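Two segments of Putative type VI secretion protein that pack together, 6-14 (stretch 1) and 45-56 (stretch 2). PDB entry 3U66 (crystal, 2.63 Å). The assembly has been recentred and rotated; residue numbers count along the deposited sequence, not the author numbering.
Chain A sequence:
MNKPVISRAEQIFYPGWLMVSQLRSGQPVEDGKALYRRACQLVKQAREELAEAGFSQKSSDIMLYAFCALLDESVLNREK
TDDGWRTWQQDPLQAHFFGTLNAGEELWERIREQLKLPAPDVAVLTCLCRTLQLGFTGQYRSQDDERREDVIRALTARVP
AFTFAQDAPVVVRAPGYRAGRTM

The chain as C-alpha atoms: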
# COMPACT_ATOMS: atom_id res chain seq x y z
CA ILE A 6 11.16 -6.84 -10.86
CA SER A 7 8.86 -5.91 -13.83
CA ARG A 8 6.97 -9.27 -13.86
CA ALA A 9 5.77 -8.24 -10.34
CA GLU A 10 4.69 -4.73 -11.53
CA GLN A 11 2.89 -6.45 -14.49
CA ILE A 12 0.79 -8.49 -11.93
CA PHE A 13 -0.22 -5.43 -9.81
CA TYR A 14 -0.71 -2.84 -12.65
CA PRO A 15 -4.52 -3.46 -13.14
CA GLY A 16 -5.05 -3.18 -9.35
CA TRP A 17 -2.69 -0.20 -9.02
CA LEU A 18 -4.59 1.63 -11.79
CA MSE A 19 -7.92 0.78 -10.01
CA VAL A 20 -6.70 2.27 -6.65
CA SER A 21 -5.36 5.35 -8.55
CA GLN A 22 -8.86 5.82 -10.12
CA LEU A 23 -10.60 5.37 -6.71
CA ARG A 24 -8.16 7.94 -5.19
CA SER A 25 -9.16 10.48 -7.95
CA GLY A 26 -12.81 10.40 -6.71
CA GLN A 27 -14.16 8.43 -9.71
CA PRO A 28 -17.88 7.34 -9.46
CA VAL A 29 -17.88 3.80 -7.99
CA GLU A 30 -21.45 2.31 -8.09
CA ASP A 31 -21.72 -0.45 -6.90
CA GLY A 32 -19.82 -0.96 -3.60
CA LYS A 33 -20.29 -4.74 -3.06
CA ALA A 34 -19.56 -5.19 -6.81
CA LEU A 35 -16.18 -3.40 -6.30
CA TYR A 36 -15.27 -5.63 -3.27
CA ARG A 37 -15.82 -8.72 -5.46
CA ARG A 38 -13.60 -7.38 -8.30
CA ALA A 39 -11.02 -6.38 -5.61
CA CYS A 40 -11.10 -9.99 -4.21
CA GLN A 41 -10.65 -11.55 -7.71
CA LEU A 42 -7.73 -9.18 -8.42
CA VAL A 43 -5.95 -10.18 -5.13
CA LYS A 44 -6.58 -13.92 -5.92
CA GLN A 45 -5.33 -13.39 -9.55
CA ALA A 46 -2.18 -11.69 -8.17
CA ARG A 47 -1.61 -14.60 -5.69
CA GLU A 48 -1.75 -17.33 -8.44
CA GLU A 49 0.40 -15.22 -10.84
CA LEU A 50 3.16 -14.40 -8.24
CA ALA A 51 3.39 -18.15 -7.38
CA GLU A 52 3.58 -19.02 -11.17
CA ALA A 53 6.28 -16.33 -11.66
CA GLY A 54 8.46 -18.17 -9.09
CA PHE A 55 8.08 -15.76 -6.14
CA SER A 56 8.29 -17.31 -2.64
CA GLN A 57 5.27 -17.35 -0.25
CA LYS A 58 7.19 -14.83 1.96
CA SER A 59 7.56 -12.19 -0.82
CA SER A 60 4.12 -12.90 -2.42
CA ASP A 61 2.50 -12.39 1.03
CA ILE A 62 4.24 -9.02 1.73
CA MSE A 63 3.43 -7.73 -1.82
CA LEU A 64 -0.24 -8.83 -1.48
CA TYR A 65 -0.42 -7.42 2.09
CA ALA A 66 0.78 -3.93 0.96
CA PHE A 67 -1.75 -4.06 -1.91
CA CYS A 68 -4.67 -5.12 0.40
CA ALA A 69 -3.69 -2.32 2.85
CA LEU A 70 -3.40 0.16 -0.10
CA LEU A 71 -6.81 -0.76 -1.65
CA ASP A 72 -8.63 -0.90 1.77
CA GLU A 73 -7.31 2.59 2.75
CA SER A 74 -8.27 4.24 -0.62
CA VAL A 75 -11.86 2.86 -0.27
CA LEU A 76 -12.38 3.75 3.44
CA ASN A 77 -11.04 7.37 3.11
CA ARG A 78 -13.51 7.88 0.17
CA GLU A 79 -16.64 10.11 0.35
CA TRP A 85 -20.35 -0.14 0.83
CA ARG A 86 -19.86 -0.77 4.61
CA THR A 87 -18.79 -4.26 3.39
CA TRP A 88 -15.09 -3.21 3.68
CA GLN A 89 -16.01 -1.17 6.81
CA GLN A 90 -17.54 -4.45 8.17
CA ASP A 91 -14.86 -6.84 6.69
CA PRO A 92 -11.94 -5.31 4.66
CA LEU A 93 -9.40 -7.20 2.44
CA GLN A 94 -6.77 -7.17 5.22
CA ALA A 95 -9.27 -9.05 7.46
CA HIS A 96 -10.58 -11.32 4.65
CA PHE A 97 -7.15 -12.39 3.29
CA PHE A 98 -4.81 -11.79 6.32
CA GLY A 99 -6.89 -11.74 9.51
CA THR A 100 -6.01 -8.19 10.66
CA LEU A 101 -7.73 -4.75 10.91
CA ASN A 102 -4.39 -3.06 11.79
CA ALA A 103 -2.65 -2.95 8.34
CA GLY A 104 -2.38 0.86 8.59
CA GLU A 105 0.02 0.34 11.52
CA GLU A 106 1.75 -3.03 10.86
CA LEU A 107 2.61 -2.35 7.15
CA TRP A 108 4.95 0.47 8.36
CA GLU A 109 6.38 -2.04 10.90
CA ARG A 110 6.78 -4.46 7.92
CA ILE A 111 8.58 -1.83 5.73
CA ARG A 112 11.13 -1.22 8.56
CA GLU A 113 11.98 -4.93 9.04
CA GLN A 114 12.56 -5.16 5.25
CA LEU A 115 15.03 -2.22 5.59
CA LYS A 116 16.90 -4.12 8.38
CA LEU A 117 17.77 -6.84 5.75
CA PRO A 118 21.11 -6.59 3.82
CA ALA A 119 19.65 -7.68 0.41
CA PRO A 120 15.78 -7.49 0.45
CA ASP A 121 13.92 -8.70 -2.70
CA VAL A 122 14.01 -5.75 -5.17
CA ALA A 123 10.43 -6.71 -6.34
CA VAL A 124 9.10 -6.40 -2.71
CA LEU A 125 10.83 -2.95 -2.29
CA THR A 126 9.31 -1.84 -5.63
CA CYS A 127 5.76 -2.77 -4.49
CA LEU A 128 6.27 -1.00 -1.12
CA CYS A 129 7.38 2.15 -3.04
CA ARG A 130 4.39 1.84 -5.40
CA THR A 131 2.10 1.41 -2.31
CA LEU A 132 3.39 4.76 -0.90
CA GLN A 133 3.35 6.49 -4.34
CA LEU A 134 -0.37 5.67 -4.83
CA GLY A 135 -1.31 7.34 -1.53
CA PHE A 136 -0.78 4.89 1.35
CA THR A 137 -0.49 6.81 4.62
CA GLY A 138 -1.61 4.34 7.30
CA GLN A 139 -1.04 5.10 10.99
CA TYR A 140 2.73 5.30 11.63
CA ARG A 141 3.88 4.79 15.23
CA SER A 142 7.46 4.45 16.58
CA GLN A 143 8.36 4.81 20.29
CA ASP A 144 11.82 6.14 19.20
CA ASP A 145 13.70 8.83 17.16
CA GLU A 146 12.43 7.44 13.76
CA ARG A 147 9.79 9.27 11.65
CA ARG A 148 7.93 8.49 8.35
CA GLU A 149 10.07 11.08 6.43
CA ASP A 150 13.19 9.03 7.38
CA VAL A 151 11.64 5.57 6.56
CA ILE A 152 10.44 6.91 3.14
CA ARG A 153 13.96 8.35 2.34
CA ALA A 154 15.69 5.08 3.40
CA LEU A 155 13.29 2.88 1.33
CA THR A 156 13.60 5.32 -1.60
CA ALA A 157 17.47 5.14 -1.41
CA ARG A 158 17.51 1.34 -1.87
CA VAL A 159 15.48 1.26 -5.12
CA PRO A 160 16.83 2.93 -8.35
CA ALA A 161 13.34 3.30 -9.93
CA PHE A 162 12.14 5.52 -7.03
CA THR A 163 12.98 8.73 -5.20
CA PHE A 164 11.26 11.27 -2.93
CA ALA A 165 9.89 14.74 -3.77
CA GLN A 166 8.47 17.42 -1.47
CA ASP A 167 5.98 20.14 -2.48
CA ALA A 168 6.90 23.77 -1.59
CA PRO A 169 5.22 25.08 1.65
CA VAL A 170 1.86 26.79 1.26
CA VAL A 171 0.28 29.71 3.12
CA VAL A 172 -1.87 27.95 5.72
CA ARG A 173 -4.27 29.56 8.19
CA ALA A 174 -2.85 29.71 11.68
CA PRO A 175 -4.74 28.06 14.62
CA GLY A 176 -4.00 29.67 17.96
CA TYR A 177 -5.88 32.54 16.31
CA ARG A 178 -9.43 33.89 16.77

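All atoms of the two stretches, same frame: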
# COMPACT_ATOMS: atom_id res chain seq x y z
N ILE A 6 11.40 -6.23 -9.56
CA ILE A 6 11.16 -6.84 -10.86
C ILE A 6 9.97 -6.20 -11.62
O ILE A 6 9.16 -5.47 -11.03
CB ILE A 6 11.14 -8.40 -10.75
CG1 ILE A 6 12.29 -9.04 -11.57
CG2 ILE A 6 9.76 -9.02 -10.97
CD1 ILE A 6 11.92 -10.03 -12.75
N SER A 7 9.90 -6.45 -12.95
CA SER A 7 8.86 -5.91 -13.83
C SER A 7 7.69 -6.88 -13.94
O SER A 7 6.55 -6.45 -14.10
CB SER A 7 9.44 -5.62 -15.22
OG SER A 7 9.89 -6.81 -15.85
N ARG A 8 7.98 -8.21 -13.83
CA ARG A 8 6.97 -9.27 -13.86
C ARG A 8 5.99 -9.06 -12.70
O ARG A 8 4.80 -9.26 -12.87
CB ARG A 8 7.61 -10.67 -13.80
CG ARG A 8 6.92 -11.69 -14.71
CD ARG A 8 7.80 -12.92 -14.95
NE ARG A 8 7.92 -13.26 -16.37
CZ ARG A 8 9.07 -13.37 -17.03
NH1 ARG A 8 10.23 -13.17 -16.41
NH2 ARG A 8 9.08 -13.68 -18.32
N ALA A 9 6.51 -8.58 -11.56
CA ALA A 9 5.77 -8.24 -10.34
C ALA A 9 4.87 -7.01 -10.57
O ALA A 9 3.70 -7.03 -10.18
CB ALA A 9 6.74 -7.98 -9.20
N GLU A 10 5.42 -5.95 -11.20
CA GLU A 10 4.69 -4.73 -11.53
C GLU A 10 3.54 -5.04 -12.50
O GLU A 10 2.43 -4.53 -12.32
CB GLU A 10 5.62 -3.64 -12.08
CG GLU A 10 6.46 -2.95 -11.01
CD GLU A 10 7.06 -1.63 -11.45
OE1 GLU A 10 6.45 -0.58 -11.18
OE2 GLU A 10 8.16 -1.66 -12.05
N GLN A 11 3.81 -5.92 -13.49
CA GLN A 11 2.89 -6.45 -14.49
C GLN A 11 1.64 -7.06 -13.82
O GLN A 11 0.53 -6.90 -14.34
CB GLN A 11 3.59 -7.57 -15.27
CG GLN A 11 3.96 -7.30 -16.72
CD GLN A 11 4.45 -8.57 -17.42
OE1 GLN A 11 4.31 -9.71 -16.94
NE2 GLN A 11 5.04 -8.39 -18.59
N ILE A 12 1.84 -7.81 -12.71
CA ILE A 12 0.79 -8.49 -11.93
C ILE A 12 -0.10 -7.46 -11.21
O ILE A 12 -1.32 -7.64 -11.16
CB ILE A 12 1.39 -9.49 -10.87
CG1 ILE A 12 2.60 -10.32 -11.35
CG2 ILE A 12 0.33 -10.35 -10.22
CD1 ILE A 12 2.39 -11.42 -12.39
N PHE A 13 0.51 -6.42 -10.60
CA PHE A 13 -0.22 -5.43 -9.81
C PHE A 13 -0.74 -4.22 -10.57
O PHE A 13 -1.57 -3.51 -10.02
CB PHE A 13 0.59 -5.01 -8.58
CG PHE A 13 0.74 -6.06 -7.50
CD1 PHE A 13 -0.34 -6.41 -6.69
CD2 PHE A 13 1.96 -6.67 -7.26
CE1 PHE A 13 -0.20 -7.37 -5.69
CE2 PHE A 13 2.10 -7.64 -6.26
CZ PHE A 13 1.02 -7.99 -5.49
N TYR A 14 -0.27 -3.99 -11.82
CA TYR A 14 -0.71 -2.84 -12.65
C TYR A 14 -2.24 -2.67 -12.75
O TYR A 14 -2.70 -1.57 -12.45
CB TYR A 14 -0.05 -2.83 -14.05
CG TYR A 14 1.27 -2.12 -14.14
CD1 TYR A 14 1.43 -0.82 -13.66
CD2 TYR A 14 2.35 -2.69 -14.82
CE1 TYR A 14 2.65 -0.16 -13.75
CE2 TYR A 14 3.57 -2.04 -14.92
CZ TYR A 14 3.72 -0.77 -14.38
OH TYR A 14 4.91 -0.11 -14.49
N GLN A 45 -6.01 -13.34 -8.25
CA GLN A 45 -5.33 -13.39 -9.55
C GLN A 45 -3.85 -13.10 -9.34
O GLN A 45 -3.00 -13.80 -9.91
CB GLN A 45 -5.95 -12.37 -10.52
CG GLN A 45 -5.17 -12.11 -11.81
CD GLN A 45 -5.49 -13.10 -12.90
OE1 GLN A 45 -6.58 -13.10 -13.47
NE2 GLN A 45 -4.52 -13.93 -13.24
N ALA A 46 -3.55 -12.09 -8.50
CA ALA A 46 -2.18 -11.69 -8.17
C ALA A 46 -1.43 -12.80 -7.43
O ALA A 46 -0.27 -13.06 -7.75
CB ALA A 46 -2.17 -10.40 -7.37
N ARG A 47 -2.12 -13.49 -6.49
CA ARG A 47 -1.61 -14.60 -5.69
C ARG A 47 -1.14 -15.78 -6.58
O ARG A 47 -0.01 -16.24 -6.44
CB ARG A 47 -2.67 -15.07 -4.68
CG ARG A 47 -2.10 -15.78 -3.45
CD ARG A 47 -2.93 -16.98 -3.03
NE ARG A 47 -4.23 -16.61 -2.46
CZ ARG A 47 -5.40 -16.79 -3.07
NH1 ARG A 47 -5.45 -17.32 -4.28
NH2 ARG A 47 -6.52 -16.43 -2.47
N GLU A 48 -2.01 -16.23 -7.50
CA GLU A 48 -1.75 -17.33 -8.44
C GLU A 48 -0.63 -16.97 -9.41
O GLU A 48 0.21 -17.82 -9.70
CB GLU A 48 -3.03 -17.70 -9.20
N GLU A 49 -0.61 -15.72 -9.90
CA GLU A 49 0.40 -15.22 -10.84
C GLU A 49 1.80 -15.10 -10.22
O GLU A 49 2.77 -15.53 -10.84
CB GLU A 49 -0.06 -13.90 -11.47
CG GLU A 49 -0.42 -14.04 -12.94
CD GLU A 49 -1.26 -12.94 -13.54
OE1 GLU A 49 -0.94 -11.74 -13.33
OE2 GLU A 49 -2.21 -13.27 -14.27
N LEU A 50 1.90 -14.54 -8.98
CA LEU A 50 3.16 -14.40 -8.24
C LEU A 50 3.79 -15.77 -7.99
O LEU A 50 5.00 -15.93 -8.17
CB LEU A 50 2.97 -13.65 -6.91
CG LEU A 50 2.79 -12.13 -6.99
CD1 LEU A 50 2.14 -11.60 -5.74
CD2 LEU A 50 4.11 -11.41 -7.26
N ALA A 51 2.96 -16.77 -7.61
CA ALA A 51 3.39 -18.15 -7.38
C ALA A 51 3.89 -18.79 -8.69
O ALA A 51 4.91 -19.48 -8.66
CB ALA A 51 2.24 -18.95 -6.80
N GLU A 52 3.21 -18.52 -9.83
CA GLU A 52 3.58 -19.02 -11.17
C GLU A 52 4.88 -18.36 -11.66
O GLU A 52 5.69 -19.01 -12.33
CB GLU A 52 2.45 -18.78 -12.18
CG GLU A 52 1.36 -19.84 -12.16
N ALA A 53 5.09 -17.09 -11.30
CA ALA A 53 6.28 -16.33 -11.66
C ALA A 53 7.53 -16.74 -10.86
O ALA A 53 8.62 -16.23 -11.12
CB ALA A 53 6.01 -14.84 -11.51
N GLY A 54 7.36 -17.65 -9.90
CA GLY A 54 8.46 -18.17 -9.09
C GLY A 54 8.74 -17.48 -7.78
O GLY A 54 9.71 -17.83 -7.11
N PHE A 55 7.91 -16.48 -7.40
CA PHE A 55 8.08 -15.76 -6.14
C PHE A 55 7.71 -16.64 -4.96
O PHE A 55 6.72 -17.38 -5.02
CB PHE A 55 7.26 -14.46 -6.10
CG PHE A 55 7.73 -13.42 -7.09
CD1 PHE A 55 8.81 -12.60 -6.80
CD2 PHE A 55 7.11 -13.29 -8.32
CE1 PHE A 55 9.26 -11.66 -7.72
CE2 PHE A 55 7.55 -12.34 -9.24
CZ PHE A 55 8.62 -11.53 -8.93
N SER A 56 8.50 -16.56 -3.87
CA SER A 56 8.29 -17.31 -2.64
C SER A 56 6.99 -16.86 -1.94
O SER A 56 6.50 -15.77 -2.22
CB SER A 56 9.48 -17.12 -1.69
OG SER A 56 9.55 -15.79 -1.20
O HOH W 1 -2.52 -10.02 -11.94

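This is an antiparallel helix-helix contact held by apolar side chains, with no direct hydrogen bond between the stretches and one water linking them at the polar margin. The axes of helix 7-14 and helix 45-52 run at 164° and approach to 9.7 Å, so the register pairs the start of one with the end of the other: Arg8 lies across from Ala53, Ala9 from Leu50 and Ile12 from Ala46.

The closest pair of CA atoms across the stretches, those of Ile12 and Ala46 at 5.8 Å, occurs where one partner is alanine. With only a methyl there, Ile12 CG2 comes within 3.5 Å of Ala46 CA, and Ile12 buries more area than any other residue of the contact. A small residue lets a branched one lie close to the opposing backbone. Beside it, Phe13 leaves its backbone sideways, but its ring swings in: Phe13 CZ sits 3.8 Å from Leu50 CD1, and Phe13 CE1 lies 4.0 Å from Ala46 CB. Leu50 likewise starts sideways and ends nearer.

Past the helix end, the chain turns in a Schellman motif. Gly54 takes positive phi, where a side chain would jam against the preceding carbonyl, and the bonds Phe55 N to Leu50 O (3.1 Å) and Gly54 N to Ala51 O (3.3 Å) close the last turn. Phe55 follows with its CB directed toward stretch 1. Its ring meets Ile6 edge-on, with Phe55 CZ 3.4 Å from Ile6 CG2, and the same CZ is 4.0 Å from Ala9 CB. The rule: the residue after the helix-ending glycine can still serve the interface.

Polarity is kept to the margin. Glu49 places OE1 3.5 Å from Ile12 CD1, a contact without a hydrogen bond, yet the carboxylate is tied to stretch 1 through water, which donates to Glu49 OE1 at 2.7 Å and to Ile12 O at 2.8 Å.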